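Local coordinates for protein galactose mutarotase related enzyme (Lactobacillus acidophilus, PDB 3DCD) that is of unproven function but probably binds a carbohydrate and may interconvert sugar anomers, as galactose mutarotases do, at residues L122-S127 / A285-T290; T168-P173 / R184-T189. All coordinates share one frame; numbering follows the deposited sequence.

Contact 1 of 2, residues L122-S127 / A285-T290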
loop_
_atom_site.group_PDB
_atom_site.type_symbol
_atom_site.label_atom_id
_atom_site.label_comp_id
_atom_site.label_asym_id
_atom_site.label_seq_id
_atom_site.Cartn_x
_atom_site.Cartn_y
_atom_site.Cartn_z
ATOM N N LEU A 122 -3.944 -13.622 0.138
ATOM C CA LEU A 122 -4.759 -12.639 -0.552
ATOM C C LEU A 122 -3.864 -11.820 -1.490
ATOM O O LEU A 122 -2.908 -11.188 -1.039
ATOM C CB LEU A 122 -5.410 -11.694 0.473
ATOM C CG LEU A 122 -6.177 -10.475 -0.054
ATOM C CD1 LEU A 122 -7.366 -10.900 -0.912
ATOM C CD2 LEU A 122 -6.669 -9.659 1.166
ATOM N N GLU A 123 -4.198 -11.828 -2.777
ATOM C CA GLU A 123 -3.543 -10.976 -3.758
ATOM C C GLU A 123 -4.272 -9.648 -3.882
ATOM O O GLU A 123 -5.511 -9.607 -3.839
ATOM C CB GLU A 123 -3.540 -11.656 -5.129
ATOM C CG GLU A 123 -2.693 -12.897 -5.207
ATOM C CD GLU A 123 -2.589 -13.453 -6.627
ATOM O OE1 GLU A 123 -3.309 -12.976 -7.544
ATOM O OE2 GLU A 123 -1.785 -14.384 -6.813
ATOM N N GLU A 124 -3.499 -8.580 -4.058
ATOM C CA GLU A 124 -4.036 -7.267 -4.425
ATOM C C GLU A 124 -3.317 -6.876 -5.709
ATOM O O GLU A 124 -2.134 -6.551 -5.690
ATOM C CB GLU A 124 -3.769 -6.245 -3.322
ATOM C CG GLU A 124 -4.155 -4.791 -3.702
ATOM C CD GLU A 124 -4.131 -3.845 -2.497
ATOM O OE1 GLU A 124 -4.244 -4.317 -1.337
ATOM O OE2 GLU A 124 -4.004 -2.624 -2.708
ATOM N N ASN A 125 -4.028 -6.955 -6.833
ATOM C CA ASN A 125 -3.384 -6.839 -8.141
ATOM C C ASN A 125 -3.852 -5.573 -8.819
ATOM O O ASN A 125 -5.054 -5.301 -8.864
ATOM C CB ASN A 125 -3.733 -8.035 -9.040
ATOM C CG ASN A 125 -3.386 -9.381 -8.408
ATOM O OD1 ASN A 125 -4.215 -10.302 -8.365
ATOM N ND2 ASN A 125 -2.168 -9.503 -7.932
ATOM N N PHE A 126 -2.903 -4.838 -9.388
ATOM C CA PHE A 126 -3.208 -3.604 -10.110
ATOM C C PHE A 126 -3.072 -3.802 -11.621
ATOM O O PHE A 126 -2.119 -4.420 -12.095
ATOM C CB PHE A 126 -2.244 -2.499 -9.683
ATOM C CG PHE A 126 -2.258 -2.217 -8.200
ATOM C CD1 PHE A 126 -3.474 -1.981 -7.527
ATOM C CD2 PHE A 126 -1.070 -2.197 -7.483
ATOM C CE1 PHE A 126 -3.482 -1.719 -6.137
ATOM C CE2 PHE A 126 -1.064 -1.924 -6.098
ATOM C CZ PHE A 126 -2.270 -1.676 -5.436
ATOM N N SER A 127 -4.021 -3.247 -12.362
ATOM C CA SER A 127 -3.944 -3.183 -13.794
ATOM C C SER A 127 -4.322 -1.776 -14.210
ATOM O O SER A 127 -5.390 -1.287 -13.849
ATOM C CB SER A 127 -4.897 -4.193 -14.416
ATOM O OG SER A 127 -5.098 -3.912 -15.787
ATOM N N ALA A 285 0.848 -4.722 -11.912
ATOM C CA ALA A 285 1.659 -4.883 -10.717
ATOM C C ALA A 285 0.762 -5.430 -9.614
ATOM O O ALA A 285 -0.451 -5.607 -9.807
ATOM C CB ALA A 285 2.241 -3.553 -10.300
ATOM N N GLY A 286 1.345 -5.706 -8.457
ATOM C CA GLY A 286 0.552 -6.157 -7.330
ATOM C C GLY A 286 1.410 -6.823 -6.302
ATOM O O GLY A 286 2.647 -6.952 -6.472
ATOM N N PHE A 287 0.754 -7.242 -5.217
ATOM C CA PHE A 287 1.450 -7.874 -4.111
ATOM C C PHE A 287 0.528 -8.871 -3.425
ATOM O O PHE A 287 -0.669 -8.898 -3.709
ATOM C CB PHE A 287 1.979 -6.819 -3.136
ATOM C CG PHE A 287 0.904 -5.937 -2.540
ATOM C CD1 PHE A 287 0.419 -4.826 -3.253
ATOM C CD2 PHE A 287 0.387 -6.211 -1.272
ATOM C CE1 PHE A 287 -0.553 -4.001 -2.705
ATOM C CE2 PHE A 287 -0.589 -5.378 -0.707
ATOM C CZ PHE A 287 -1.062 -4.288 -1.422
ATOM N N SER A 288 1.087 -9.689 -2.539
ATOM C CA SER A 288 0.333 -10.755 -1.905
ATOM C C SER A 288 0.542 -10.740 -0.400
ATOM O O SER A 288 1.628 -10.411 0.073
ATOM C CB SER A 288 0.747 -12.109 -2.460
ATOM O OG SER A 288 0.560 -12.108 -3.861
HETATM N N MSE A 289 -0.499 -11.113 0.339
HETATM C CA MSE A 289 -0.443 -11.068 1.794
HETATM C C MSE A 289 -0.893 -12.415 2.314
HETATM O O MSE A 289 -1.904 -12.937 1.851
HETATM C CB MSE A 289 -1.383 -9.983 2.330
HETATM C CG MSE A 289 -0.969 -8.533 2.034
HETATM SE SE MSE A 289 -2.473 -7.288 2.142
HETATM C CE MSE A 289 -3.365 -7.829 0.457
ATOM N N THR A 290 -0.151 -12.978 3.269
ATOM C CA THR A 290 -0.627 -14.159 4.000
ATOM C C THR A 290 -0.813 -13.803 5.483
ATOM O O THR A 290 -0.080 -12.973 6.028
ATOM C CB THR A 290 0.315 -15.369 3.865
ATOM O OG1 THR A 290 1.557 -15.091 4.535
ATOM C CG2 THR A 290 0.597 -15.656 2.392
HETATM O O HOH W 1 0.431 -14.560 -5.252
#
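Over one face of the Phe287 ring sits Glu124 CB, 4.1 Å from the ring centroid in a CH-pi contact and displaced toward the rim. At the edge of the same ring, near its plane, Phe126 CZ comes within 4.0 Å of Phe287 CE1. Glu124, with CG anti to the backbone N (chi1 173°) and extended beyond it, runs alongside Phe287 and brings OE1 3.2 Å from Phe287 CZ, carboxylate and ring planes 47° apart. Strands 122-127 and 285-290 are neighbours within the long antiparallel sheet of the galactose mutarotase-like beta-sandwich. Paired backbone bonds join Leu122 to Met289, Glu124 to Phe287 and Phe126 to Ala285; that from Glu124 N to Phe287 O is 2.9 Å and practically straight. On this face Phe287 and Met289 pack on Pro144, and Phe126, Ala285 and Phe287 on Trp256, while selenomethionine Met289 brings CE 3.8 Å from Leu122 CD2. On the face bearing Glu123 and Ser288, a water bridges Glu123 OE2 (2.7 Å) and Ser288 OG (2.8 Å); Asn116 bonds to Glu123 OE1 and Arg232 to Ser288 OG. Gly286, paired with Asn125 across the strands, has backbone angles that call for glycine, and a CB there would strike Glu124 O.

Contact 2 of 2, residues T168-P173 / R184-T189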
loop_
_atom_site.group_PDB
_atom_site.type_symbol
_atom_site.label_atom_id
_atom_site.label_comp_id
_atom_site.label_asym_id
_atom_site.label_seq_id
_atom_site.Cartn_x
_atom_site.Cartn_y
_atom_site.Cartn_z
ATOM N N THR A 168 21.191 -5.645 3.545
ATOM C CA THR A 168 21.101 -4.224 3.844
ATOM C C THR A 168 20.588 -3.492 2.601
ATOM O O THR A 168 21.014 -3.786 1.470
ATOM C CB THR A 168 22.473 -3.701 4.310
ATOM O OG1 THR A 168 22.771 -4.292 5.586
ATOM C CG2 THR A 168 22.415 -2.221 4.541
ATOM N N ARG A 169 19.655 -2.567 2.806
ATOM C CA ARG A 169 19.002 -1.853 1.727
ATOM C C ARG A 169 19.068 -0.351 1.961
ATOM O O ARG A 169 19.168 0.110 3.104
ATOM C CB ARG A 169 17.524 -2.276 1.621
ATOM C CG ARG A 169 17.278 -3.684 1.066
ATOM C CD ARG A 169 15.809 -4.074 1.314
ATOM N NE ARG A 169 15.441 -5.397 0.788
ATOM C CZ ARG A 169 15.553 -6.546 1.450
ATOM N NH1 ARG A 169 16.080 -6.592 2.674
ATOM N NH2 ARG A 169 15.144 -7.674 0.875
ATOM N N VAL A 170 18.969 0.420 0.883
ATOM C CA VAL A 170 19.045 1.876 1.000
ATOM C C VAL A 170 17.716 2.392 1.539
ATOM O O VAL A 170 16.657 2.048 1.001
ATOM C CB VAL A 170 19.345 2.540 -0.356
ATOM C CG1 VAL A 170 19.369 4.062 -0.223
ATOM C CG2 VAL A 170 20.687 2.036 -0.910
ATOM N N ARG A 171 17.770 3.170 2.620
ATOM C CA ARG A 171 16.582 3.877 3.118
ATOM C C ARG A 171 16.568 5.282 2.543
ATOM O O ARG A 171 17.610 5.956 2.517
ATOM C CB ARG A 171 16.607 3.995 4.649
ATOM C CG ARG A 171 15.361 4.693 5.232
ATOM C CD ARG A 171 15.582 5.103 6.676
ATOM N NE ARG A 171 14.631 6.145 7.090
ATOM C CZ ARG A 171 14.514 6.570 8.342
ATOM N NH1 ARG A 171 15.288 6.050 9.290
ATOM N NH2 ARG A 171 13.628 7.499 8.649
ATOM N N ILE A 172 15.393 5.737 2.112
ATOM C CA ILE A 172 15.219 7.116 1.677
ATOM C C ILE A 172 14.455 7.870 2.750
ATOM O O ILE A 172 13.246 7.648 2.903
ATOM C CB ILE A 172 14.441 7.223 0.349
ATOM C CG1 ILE A 172 15.016 6.251 -0.705
ATOM C CG2 ILE A 172 14.427 8.710 -0.158
ATOM C CD1 ILE A 172 14.171 6.128 -1.985
ATOM N N PRO A 173 15.133 8.767 3.489
ATOM C CA PRO A 173 14.394 9.413 4.568
ATOM C C PRO A 173 13.428 10.468 4.041
ATOM O O PRO A 173 13.666 11.058 2.976
ATOM C CB PRO A 173 15.491 10.069 5.434
ATOM C CG PRO A 173 16.775 9.809 4.773
ATOM C CD PRO A 173 16.521 9.247 3.401
ATOM N N ARG A 184 19.971 9.534 1.735
ATOM C CA ARG A 184 19.818 8.093 1.513
ATOM C C ARG A 184 21.016 7.399 2.142
ATOM O O ARG A 184 22.149 7.914 2.069
ATOM C CB ARG A 184 19.789 7.781 0.029
ATOM C CG ARG A 184 18.427 7.976 -0.617
ATOM C CD ARG A 184 18.547 7.981 -2.134
ATOM N NE ARG A 184 18.898 6.673 -2.700
ATOM C CZ ARG A 184 20.050 6.389 -3.319
ATOM N NH1 ARG A 184 21.002 7.315 -3.457
ATOM N NH2 ARG A 184 20.251 5.170 -3.804
ATOM N N SER A 185 20.780 6.261 2.788
ATOM C CA SER A 185 21.861 5.536 3.459
ATOM C C SER A 185 21.503 4.065 3.519
ATOM O O SER A 185 20.317 3.732 3.515
ATOM C CB SER A 185 22.086 6.084 4.870
ATOM O OG SER A 185 20.977 5.798 5.713
ATOM N N LEU A 186 22.514 3.188 3.586
ATOM C CA LEU A 186 22.262 1.753 3.765
ATOM C C LEU A 186 21.731 1.489 5.164
ATOM O O LEU A 186 22.318 1.952 6.162
ATOM C CB LEU A 186 23.533 0.917 3.510
ATOM C CG LEU A 186 23.865 0.631 2.033
ATOM C CD1 LEU A 186 25.272 0.058 1.877
ATOM C CD2 LEU A 186 22.870 -0.326 1.378
ATOM N N ALA A 187 20.635 0.744 5.239
ATOM C CA ALA A 187 19.942 0.500 6.513
ATOM C C ALA A 187 20.031 -0.972 6.937
ATOM O O ALA A 187 20.141 -1.847 6.076
ATOM C CB ALA A 187 18.471 0.930 6.397
ATOM N N PRO A 188 19.938 -1.254 8.257
ATOM C CA PRO A 188 20.155 -2.628 8.745
ATOM C C PRO A 188 18.952 -3.561 8.526
ATOM O O PRO A 188 18.438 -4.166 9.488
ATOM C CB PRO A 188 20.465 -2.434 10.234
ATOM C CG PRO A 188 19.723 -1.151 10.609
ATOM C CD PRO A 188 19.668 -0.302 9.357
ATOM N N THR A 189 18.545 -3.704 7.260
ATOM C CA THR A 189 17.410 -4.534 6.892
ATOM C C THR A 189 17.851 -5.975 6.658
ATOM O O THR A 189 17.084 -6.791 6.133
ATOM C CB THR A 189 16.682 -4.004 5.655
ATOM O OG1 THR A 189 17.607 -3.825 4.585
ATOM C CG2 THR A 189 16.003 -2.677 5.958
#
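Arg169 O accepts the shortest sound polar bond of the contact, 2.7 Å from Ala187 N, with the donor tilted 29° from the carbonyl plane. One hydrogen-bonded pair further along, Arg171 and Ser185 bond in both directions, the shorter leg running from Arg171 N to Ser185 O at 2.8 Å. Strand 185-187 is an outer strand of a small, twisted antiparallel sheet, with 169-175 in the middle. Val170 CG2 meets Leu186 CD2 at 3.9 Å, whereas Val170 CG1, anti to the backbone N (chi1 178°), lies 3.6 Å from Arg184 NE. The Arg184 chain runs beside Ile172, Arg184 CG to Ile172 CG1 at 3.8 Å, and NE forms a salt bridge with Glu208 of strand 205-208. An alanine in place of Arg184 would probably leave Glu208 without this charged mate, open a gap beside Ile172 CG1 and cost Val170 CG1 its contact with NE. Beyond Pro188, the centre of an inverse gamma turn, Thr189 O lies at the edge of the Arg169 guanidinium, in its plane; Arg169 NH2 bonds to Pro165 O and Thr189 OG1 to Val167 O. Backbone bonds thus join the strands, while Arg169 and Arg184 direct their polar ends to neighbouring parts of the chain.

How the contacts relate
Contacts 1 and 2 do not touch: their centres lie 25 Å apart and their nearest atoms about 14 Å. Contact 1 joins strands 158 residues apart in sequence, buried about 10 Å from the centre of the chain, whereas contact 2 joins neighbours only 11 residues apart and lies about 19 Å from that centre, partly buried. Both segments of contact 2 fall within the span between 122-127 and 285-290. The strands between the two contacts are neighbours in the long sheet: strand 226-232 flanks 285-290, strand 214-220 follows, then strand 159-164, whose Met163 touches Arg169 and Thr189 of contact 2.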